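Local atomic coordinates of Phthiocerol/phthiodiolone dimycocerosyl transferase (Mycobacterium tuberculosis, PDB entry 1Q9J), a protein that probably catalyses the final step of phthiocerol dimycocerosate synthesis, transferring mycocerosyl groups from mycocerosic acid synthase onto the two hydroxyls of phthiocerol and related alcohols. Residues L122-A127 / A281-G286. Numbering follows the deposited sequence.
Sequences LHHCMA and ATNLLG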
loop_
_atom_site.group_PDB
_atom_site.type_symbol
_atom_site.label_atom_id
_atom_site.label_comp_id
_atom_site.label_asym_id
_atom_site.label_seq_id
_atom_site.Cartn_x
_atom_site.Cartn_y
_atom_site.Cartn_z
ATOM N N LEU A 122 -2.318 2.957 10.675
ATOM C CA LEU A 122 -3.110 3.969 10.023
ATOM C C LEU A 122 -4.292 3.364 9.305
ATOM O O LEU A 122 -4.141 2.456 8.499
ATOM C CB LEU A 122 -2.217 4.681 9.026
ATOM C CG LEU A 122 -2.726 5.966 8.394
ATOM C CD1 LEU A 122 -3.056 7.000 9.461
ATOM C CD2 LEU A 122 -1.630 6.459 7.465
ATOM N N HIS A 123 -5.482 3.850 9.604
ATOM C CA HIS A 123 -6.638 3.329 8.921
ATOM C C HIS A 123 -6.533 3.719 7.444
ATOM O O HIS A 123 -6.288 4.886 7.106
ATOM C CB HIS A 123 -7.906 3.880 9.539
ATOM C CG HIS A 123 -9.128 3.141 9.113
ATOM N ND1 HIS A 123 -9.672 2.123 9.863
ATOM C CD2 HIS A 123 -9.840 3.193 7.960
ATOM C CE1 HIS A 123 -10.667 1.568 9.189
ATOM N NE2 HIS A 123 -10.783 2.198 8.033
ATOM N N HIS A 124 -6.724 2.738 6.567
ATOM C CA HIS A 124 -6.600 2.956 5.123
ATOM C C HIS A 124 -7.563 3.977 4.490
ATOM O O HIS A 124 -7.346 4.435 3.368
ATOM C CB HIS A 124 -6.719 1.613 4.392
ATOM C CG HIS A 124 -5.963 1.548 3.096
ATOM N ND1 HIS A 124 -6.177 2.429 2.058
ATOM C CD2 HIS A 124 -5.051 0.652 2.643
ATOM C CE1 HIS A 124 -5.437 2.078 1.024
ATOM N NE2 HIS A 124 -4.744 1.001 1.352
ATOM N N CYS A 125 -8.607 4.346 5.214
ATOM C CA CYS A 125 -9.545 5.300 4.682
ATOM C C CYS A 125 -8.916 6.701 4.767
ATOM O O CYS A 125 -9.455 7.682 4.268
ATOM C CB CYS A 125 -10.867 5.243 5.469
ATOM S SG CYS A 125 -10.923 6.315 6.981
ATOM N N MET A 126 -7.758 6.791 5.392
ATOM C CA MET A 126 -7.121 8.078 5.512
ATOM C C MET A 126 -5.888 8.221 4.654
ATOM O O MET A 126 -5.303 9.303 4.579
ATOM C CB MET A 126 -6.752 8.301 6.959
ATOM C CG MET A 126 -7.977 8.297 7.844
ATOM S SD MET A 126 -8.876 9.866 7.720
ATOM C CE MET A 126 -7.618 10.861 8.460
ATOM N N ALA A 127 -5.475 7.144 4.003
ATOM C CA ALA A 127 -4.278 7.231 3.199
ATOM C C ALA A 127 -3.984 5.951 2.464
ATOM O O ALA A 127 -4.217 4.859 2.976
ATOM C CB ALA A 127 -3.103 7.588 4.080
ATOM N N ALA A 281 -5.030 14.175 -0.972
ATOM C CA ALA A 281 -6.126 13.218 -1.083
ATOM C C ALA A 281 -5.888 12.004 -0.168
ATOM O O ALA A 281 -4.745 11.669 0.178
ATOM C CB ALA A 281 -6.284 12.751 -2.531
ATOM N N THR A 282 -6.987 11.351 0.204
ATOM C CA THR A 282 -6.967 10.162 1.056
ATOM C C THR A 282 -6.380 9.004 0.276
ATOM O O THR A 282 -5.284 8.507 0.541
ATOM C CB THR A 282 -8.394 9.757 1.459
ATOM O OG1 THR A 282 -8.895 10.658 2.451
ATOM C CG2 THR A 282 -8.394 8.379 2.017
ATOM N N ASN A 283 -7.156 8.577 -0.700
ATOM C CA ASN A 283 -6.769 7.473 -1.540
ATOM C C ASN A 283 -6.965 7.899 -3.001
ATOM O O ASN A 283 -8.074 8.218 -3.424
ATOM C CB ASN A 283 -7.636 6.260 -1.159
ATOM C CG ASN A 283 -7.259 5.670 0.206
ATOM O OD1 ASN A 283 -6.179 5.075 0.355
ATOM N ND2 ASN A 283 -8.141 5.839 1.207
ATOM N N LEU A 284 -5.874 7.950 -3.751
ATOM C CA LEU A 284 -5.964 8.332 -5.141
ATOM C C LEU A 284 -5.208 7.327 -6.016
ATOM O O LEU A 284 -4.382 7.695 -6.850
ATOM C CB LEU A 284 -5.397 9.740 -5.351
ATOM C CG LEU A 284 -5.872 10.467 -6.627
ATOM C CD1 LEU A 284 -7.325 10.902 -6.474
ATOM C CD2 LEU A 284 -4.997 11.670 -6.889
ATOM N N LEU A 285 -5.477 6.046 -5.809
ATOM C CA LEU A 285 -4.830 5.036 -6.608
ATOM C C LEU A 285 -5.839 4.416 -7.552
ATOM O O LEU A 285 -6.775 3.736 -7.128
ATOM C CB LEU A 285 -4.189 3.970 -5.723
ATOM C CG LEU A 285 -3.107 4.494 -4.783
ATOM C CD1 LEU A 285 -2.565 3.336 -3.968
ATOM C CD2 LEU A 285 -1.980 5.175 -5.549
ATOM N N GLY A 286 -5.668 4.689 -8.840
ATOM C CA GLY A 286 -6.567 4.127 -9.824
ATOM C C GLY A 286 -6.185 2.678 -10.035
ATOM O O GLY A 286 -5.091 2.254 -9.665
#
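The backbones of A127 and T282 come closest, with their CA atoms 4.5 Å apart, where the loop after strand 117-123 meets the loop leading into strand 285-292. The first loop carries the HHxxxDG motif of the CoA-dependent acyltransferase fold, beginning at H123 and H124. The two strands lie in different sheets, consistent with a contact between the two related domains of this protein, beside the active site. By similarity, H124 is the proton acceptor and D128 organises the site. N283 carries the main polar link. Its ND2 donates a hydrogen bond to the backbone O of H124 at 2.7 Å. The N-H...O angle is 160°, and the donor lies in the carbonyl plane. The acceptor is also nearly in the amide plane of N283. The same carbonyl receives a weak bond from the backbone N of A127, which helps close the turn. The other end of the N283 amide faces the ring of H124. OD1 lies at the ring edge, near its plane, 3.1 Å from ND1 of H124. Ring and amide planes are 24° apart. CG of H124 is roughly anti to its backbone N, beside the carbonyl carbon, and the ring end comes nearer to N283 than CB does. F17 of helix 12-19 stacks on this ring. D128 ties in the second loop through a hydrogen bond from the backbone N of L284 to its OD2, and its side chain also touches that of N283. The side chain of T282 packs on the backbone of C125 and M126, though the exact place of its methyl is doubtful. A CA-H...O contact also links the loops: CA of A127 is 3.1 Å from the backbone O of T282, with an angle of 147° at the hydrogen.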